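Local coordinates for protein alanine racemase 1 (Caldanaerobacter subterraneus subsp. tengcongensis MB4, PDB 4Y2W) that belongs to the alanine racemase family, pairing an N-terminal parallel beta/alpha barrel of TIM type with a C-terminal domain rich in beta strands, at residues D143-A155 with K186-L199. The protein carries 1 engineered substitution. Sequence-based numbering, arbitrary orientation.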
loop_
_atom_site.group_PDB
_atom_site.type_symbol
_atom_site.label_atom_id
_atom_site.label_comp_id
_atom_site.label_asym_id
_atom_site.label_seq_id
_atom_site.Cartn_x
_atom_site.Cartn_y
_atom_site.Cartn_z
ATOM N N ASP A 143 21.117 -28.495 4.288
ATOM C CA ASP A 143 21.974 -29.607 4.694
ATOM C C ASP A 143 21.337 -30.261 5.919
ATOM O O ASP A 143 21.443 -29.745 7.032
ATOM C CB ASP A 143 23.387 -29.094 5.005
ATOM C CG ASP A 143 24.364 -30.205 5.379
ATOM O OD1 ASP A 143 23.935 -31.350 5.632
ATOM O OD2 ASP A 143 25.577 -29.921 5.432
ATOM N N PHE A 144 20.668 -31.391 5.703
ATOM C CA PHE A 144 19.927 -32.086 6.766
ATOM C C PHE A 144 20.865 -32.703 7.802
ATOM O O PHE A 144 20.495 -32.880 8.963
ATOM C CB PHE A 144 19.027 -33.174 6.168
ATOM C CG PHE A 144 17.748 -32.652 5.560
ATOM C CD1 PHE A 144 17.691 -31.403 4.942
ATOM C CD2 PHE A 144 16.596 -33.426 5.586
ATOM C CE1 PHE A 144 16.513 -30.937 4.383
ATOM C CE2 PHE A 144 15.414 -32.964 5.027
ATOM C CZ PHE A 144 15.374 -31.719 4.424
ATOM N N ASP A 145 22.078 -33.028 7.363
ATOM C CA ASP A 145 23.115 -33.574 8.235
ATOM C C ASP A 145 23.562 -32.519 9.253
ATOM O O ASP A 145 23.657 -32.792 10.450
ATOM C CB ASP A 145 24.306 -34.038 7.383
ATOM C CG ASP A 145 25.154 -35.075 8.076
ATOM O OD1 ASP A 145 24.593 -36.089 8.539
ATOM O OD2 ASP A 145 26.387 -34.886 8.140
ATOM N N LEU A 146 23.824 -31.314 8.757
ATOM C CA LEU A 146 24.126 -30.159 9.598
ATOM C C LEU A 146 22.952 -29.804 10.507
ATOM O O LEU A 146 23.144 -29.426 11.663
ATOM C CB LEU A 146 24.463 -28.951 8.719
ATOM C CG LEU A 146 24.640 -27.597 9.415
ATOM C CD1 LEU A 146 25.772 -27.666 10.431
ATOM C CD2 LEU A 146 24.892 -26.498 8.392
ATOM N N ALA A 147 21.741 -29.909 9.968
ATOM C CA ALA A 147 20.531 -29.567 10.707
ATOM C C ALA A 147 20.400 -30.394 11.980
ATOM O O ALA A 147 20.162 -29.845 13.053
ATOM C CB ALA A 147 19.302 -29.751 9.829
ATOM N N GLN A 148 20.566 -31.709 11.861
ATOM C CA GLN A 148 20.467 -32.607 13.017
ATOM C C GLN A 148 21.432 -32.212 14.124
ATOM O O GLN A 148 21.051 -32.166 15.292
ATOM C CB GLN A 148 20.743 -34.058 12.616
ATOM C CG GLN A 148 19.639 -34.698 11.793
ATOM C CD GLN A 148 19.886 -36.171 11.524
ATOM O OE1 GLN A 148 19.784 -36.631 10.385
ATOM N NE2 GLN A 148 20.207 -36.920 12.575
ATOM N N LYS A 149 22.677 -31.931 13.751
ATOM C CA LYS A 149 23.706 -31.565 14.723
ATOM C C LYS A 149 23.313 -30.308 15.504
ATOM O O LYS A 149 23.283 -30.320 16.739
ATOM C CB LYS A 149 25.053 -31.351 14.024
ATOM C CG LYS A 149 26.224 -31.197 14.980
ATOM C CD LYS A 149 27.480 -30.719 14.269
ATOM C CE LYS A 149 28.608 -30.489 15.265
ATOM N NZ LYS A 149 29.878 -30.088 14.602
ATOM N N GLU A 150 22.998 -29.239 14.775
ATOM C CA GLU A 150 22.685 -27.946 15.386
ATOM C C GLU A 150 21.372 -27.969 16.163
ATOM O O GLU A 150 21.270 -27.361 17.225
ATOM C CB GLU A 150 22.652 -26.844 14.326
ATOM C CG GLU A 150 23.995 -26.618 13.648
ATOM C CD GLU A 150 24.030 -25.373 12.783
ATOM O OE1 GLU A 150 22.954 -24.837 12.459
ATOM O OE2 GLU A 150 25.141 -24.928 12.432
ATOM N N ILE A 151 20.377 -28.674 15.635
ATOM C CA ILE A 151 19.090 -28.817 16.313
ATOM C C ILE A 151 19.245 -29.573 17.634
ATOM O O ILE A 151 18.572 -29.250 18.613
ATOM C CB ILE A 151 18.050 -29.512 15.404
ATOM C CG1 ILE A 151 17.642 -28.568 14.270
ATOM C CG2 ILE A 151 16.811 -29.919 16.192
ATOM C CD1 ILE A 151 16.935 -29.247 13.119
ATOM N N LEU A 152 20.132 -30.566 17.662
ATOM C CA LEU A 152 20.375 -31.346 18.883
ATOM C C LEU A 152 21.083 -30.524 19.961
ATOM O O LEU A 152 20.855 -30.736 21.151
ATOM C CB LEU A 152 21.163 -32.628 18.576
ATOM C CG LEU A 152 20.339 -33.777 17.971
ATOM C CD1 LEU A 152 21.235 -34.804 17.291
ATOM C CD2 LEU A 152 19.469 -34.442 19.028
ATOM N N GLU A 153 21.935 -29.591 19.546
ATOM C CA GLU A 153 22.580 -28.683 20.490
ATOM C C GLU A 153 21.544 -27.745 21.106
ATOM O O GLU A 153 21.516 -27.554 22.326
ATOM C CB GLU A 153 23.688 -27.882 19.803
ATOM C CG GLU A 153 24.669 -27.241 20.775
ATOM C CD GLU A 153 25.865 -26.595 20.091
ATOM O OE1 GLU A 153 26.515 -25.740 20.732
ATOM O OE2 GLU A 153 26.161 -26.934 18.921
ATOM N N MET A 154 20.682 -27.184 20.259
ATOM C CA MET A 154 19.606 -26.293 20.704
ATOM C C MET A 154 18.697 -26.939 21.745
ATOM O O MET A 154 18.203 -26.262 22.647
ATOM C CB MET A 154 18.757 -25.840 19.515
ATOM C CG MET A 154 19.456 -24.863 18.585
ATOM S SD MET A 154 18.426 -24.432 17.172
ATOM C CE MET A 154 19.672 -24.067 15.937
ATOM N N ALA A 155 18.478 -28.246 21.615
ATOM C CA ALA A 155 17.660 -28.997 22.572
ATOM C C ALA A 155 18.275 -29.009 23.972
ATOM O O ALA A 155 17.563 -29.160 24.966
ATOM C CB ALA A 155 17.456 -30.421 22.079
ATOM N N LYS A 186 10.785 -36.010 3.027
ATOM C CA LYS A 186 12.063 -35.436 3.470
ATOM C C LYS A 186 11.951 -34.873 4.879
ATOM O O LYS A 186 12.815 -35.109 5.725
ATOM C CB LYS A 186 12.516 -34.315 2.537
ATOM C CG LYS A 186 13.102 -34.785 1.221
ATOM C CD LYS A 186 13.815 -33.641 0.521
ATOM C CE LYS A 186 14.267 -34.035 -0.875
ATOM N NZ LYS A 186 14.959 -32.914 -1.566
ATOM N N PHE A 187 10.873 -34.127 5.109
ATOM C CA PHE A 187 10.604 -33.507 6.400
ATOM C C PHE A 187 10.484 -34.565 7.493
ATOM O O PHE A 187 11.192 -34.508 8.497
ATOM C CB PHE A 187 9.320 -32.669 6.318
ATOM C CG PHE A 187 9.081 -31.792 7.516
ATOM C CD1 PHE A 187 10.023 -30.850 7.905
ATOM C CD2 PHE A 187 7.900 -31.893 8.241
ATOM C CE1 PHE A 187 9.801 -30.040 9.004
ATOM C CE2 PHE A 187 7.673 -31.081 9.339
ATOM C CZ PHE A 187 8.624 -30.154 9.721
ATOM N N MET A 188 9.608 -35.544 7.279
ATOM C CA MET A 188 9.407 -36.624 8.248
ATOM C C MET A 188 10.681 -37.455 8.457
ATOM O O MET A 188 10.919 -37.950 9.554
ATOM C CB MET A 188 8.254 -37.538 7.818
ATOM C CG MET A 188 6.887 -36.866 7.712
ATOM S SD MET A 188 6.359 -35.872 9.129
ATOM C CE MET A 188 6.731 -36.977 10.486
ATOM N N ASN A 189 11.494 -37.591 7.411
ATOM C CA ASN A 189 12.762 -38.322 7.503
ATOM C C ASN A 189 13.802 -37.622 8.380
ATOM O O ASN A 189 14.612 -38.282 9.036
ATOM C CB ASN A 189 13.338 -38.588 6.107
ATOM C CG ASN A 189 12.582 -39.680 5.357
ATOM O OD1 ASN A 189 11.457 -40.047 5.714
ATOM N ND2 ASN A 189 13.202 -40.205 4.308
ATOM N N LEU A 190 13.780 -36.294 8.391
ATOM C CA LEU A 190 14.609 -35.532 9.318
ATOM C C LEU A 190 14.096 -35.673 10.753
ATOM O O LEU A 190 14.890 -35.700 11.692
ATOM C CB LEU A 190 14.652 -34.055 8.925
ATOM C CG LEU A 190 15.604 -33.166 9.733
ATOM C CD1 LEU A 190 17.040 -33.651 9.606
ATOM C CD2 LEU A 190 15.489 -31.716 9.286
ATOM N N ILE A 191 12.775 -35.758 10.916
ATOM C CA ILE A 191 12.164 -35.902 12.243
ATOM C C ILE A 191 12.439 -37.286 12.836
ATOM O O ILE A 191 12.766 -37.403 14.017
ATOM C CB ILE A 191 10.633 -35.665 12.216
ATOM C CG1 ILE A 191 10.290 -34.276 11.659
ATOM C CG2 ILE A 191 10.037 -35.837 13.607
ATOM C CD1 ILE A 191 11.000 -33.126 12.337
ATOM N N SER A 192 12.294 -38.329 12.016
ATOM C CA SER A 192 12.612 -39.697 12.434
ATOM C C SER A 192 14.039 -39.792 12.968
ATOM O O SER A 192 14.283 -40.416 13.999
ATOM C CB SER A 192 12.441 -40.679 11.270
ATOM O OG SER A 192 11.073 -40.934 11.020
ATOM N N SER A 193 14.973 -39.165 12.261
ATOM C CA SER A 193 16.369 -39.161 12.677
ATOM C C SER A 193 16.545 -38.457 14.026
ATOM O O SER A 193 17.344 -38.896 14.857
ATOM C CB SER A 193 17.240 -38.495 11.610
ATOM O OG SER A 193 18.585 -38.906 11.741
ATOM N N LEU A 194 15.795 -37.376 14.236
ATOM C CA LEU A 194 15.824 -36.634 15.504
ATOM C C LEU A 194 15.145 -37.394 16.639
ATOM O O LEU A 194 15.629 -37.380 17.771
ATOM C CB LEU A 194 15.160 -35.262 15.354
ATOM C CG LEU A 194 15.884 -34.214 14.506
ATOM C CD1 LEU A 194 14.972 -33.015 14.293
ATOM C CD2 LEU A 194 17.199 -33.786 15.139
ATOM N N GLU A 195 14.023 -38.044 16.343
ATOM C CA GLU A 195 13.317 -38.846 17.343
ATOM C C GLU A 195 14.131 -40.072 17.767
ATOM O O GLU A 195 13.969 -40.567 18.881
ATOM C CB GLU A 195 11.931 -39.269 16.842
ATOM C CG GLU A 195 10.920 -38.125 16.782
ATOM C CD GLU A 195 9.470 -38.594 16.775
ATOM O OE1 GLU A 195 9.159 -39.631 17.401
ATOM O OE2 GLU A 195 8.629 -37.913 16.153
ATOM N N LYS A 196 15.003 -40.551 16.877
ATOM C CA LYS A 196 15.945 -41.630 17.201
ATOM C C LYS A 196 17.047 -41.162 18.154
ATOM O O LYS A 196 17.665 -41.981 18.834
ATOM C CB LYS A 196 16.568 -42.219 15.928
ATOM C CG LYS A 196 15.647 -43.170 15.183
ATOM C CD LYS A 196 16.109 -43.415 13.753
ATOM C CE LYS A 196 15.085 -44.237 12.983
ATOM N NZ LYS A 196 15.360 -44.273 11.522
ATOM N N LYS A 197 17.291 -39.852 18.191
ATOM C CA LYS A 197 18.185 -39.246 19.180
ATOM C C LYS A 197 17.409 -38.703 20.389
ATOM O O LYS A 197 17.877 -37.795 21.070
ATOM C CB LYS A 197 19.011 -38.131 18.531
ATOM C CG LYS A 197 19.812 -38.575 17.313
ATOM C CD LYS A 197 21.061 -39.358 17.701
ATOM C CE LYS A 197 21.534 -40.268 16.574
ATOM N NZ LYS A 197 21.651 -39.570 15.260
ATOM N N ARG A 198 16.229 -39.270 20.647
ATOM C CA ARG A 198 15.429 -38.976 21.845
ATOM C C ARG A 198 14.978 -37.517 21.934
ATOM O O ARG A 198 15.019 -36.907 23.006
ATOM C CB ARG A 198 16.191 -39.385 23.118
ATOM C CG ARG A 198 16.826 -40.772 23.066
ATOM C CD ARG A 198 15.812 -41.879 22.803
ATOM N NE ARG A 198 14.839 -42.012 23.886
ATOM C CZ ARG A 198 15.057 -42.650 25.036
ATOM N NH1 ARG A 198 16.229 -43.229 25.292
ATOM N NH2 ARG A 198 14.090 -42.708 25.947
ATOM N N LEU A 199 14.526 -36.974 20.804
ATOM C CA LEU A 199 14.084 -35.584 20.719
ATOM C C LEU A 199 12.705 -35.486 20.067
ATOM O O LEU A 199 12.581 -35.552 18.842
ATOM C CB LEU A 199 15.102 -34.763 19.927
ATOM C CG LEU A 199 14.816 -33.269 19.780
ATOM C CD1 LEU A 199 14.738 -32.595 21.142
ATOM C CD2 LEU A 199 15.886 -32.625 18.914
#
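Leu-190 CD2 lies over one face of the Phe-144 ring, 4.2 Å above its plane and displaced toward the rim. At the ring edge is the backbone carbonyl of Lys-186, with Phe-144 CE2 3.4 Å from Lys-186 O. CG of Phe-144 stands anti to its carbonyl carbon (chi1 -79°), which carries the ring across to helix 177-195. In the eight-stranded parallel barrel of TIM type, helix 144-155 joins strand 126-131 to strand 160-166 and helix 177-195 joins strand 160-166 to strand 203-208, each within a beta-alpha-beta unit. The axes of segments 144-155 and 186-195 come within 10.5 Å, with a signed crossing angle of -45°.

The amide of Gln-148 meets the hydroxyl of Ser-193. Gln-148 NE2 is 2.7 Å and Gln-148 OE1 2.9 Å from Ser-193 OG. The extended Gln-148 chain runs alongside Leu-190, pointing the other way, with its CG on Leu-190 CD1. Ile-151 CG2 touches both Leu-194 CD2 and Leu-199 CD2 on the side facing helix 177-195. Ile-151 also reaches Ile-130 of strand 126-131, and Ala-155 reaches Leu-162, so this side rests on the barrel wall. Leu-152 lies across Lys-197 at about a right angle, with Leu-152 CD2 against Lys-197 CB.

A Schellman motif ends helix 177-195, with Arg-198 at positive phi. Beyond it, Leu-199 comes back to helix 144-155, and Leu-199 CD1 packs 3.6 Å from Ala-155 CB.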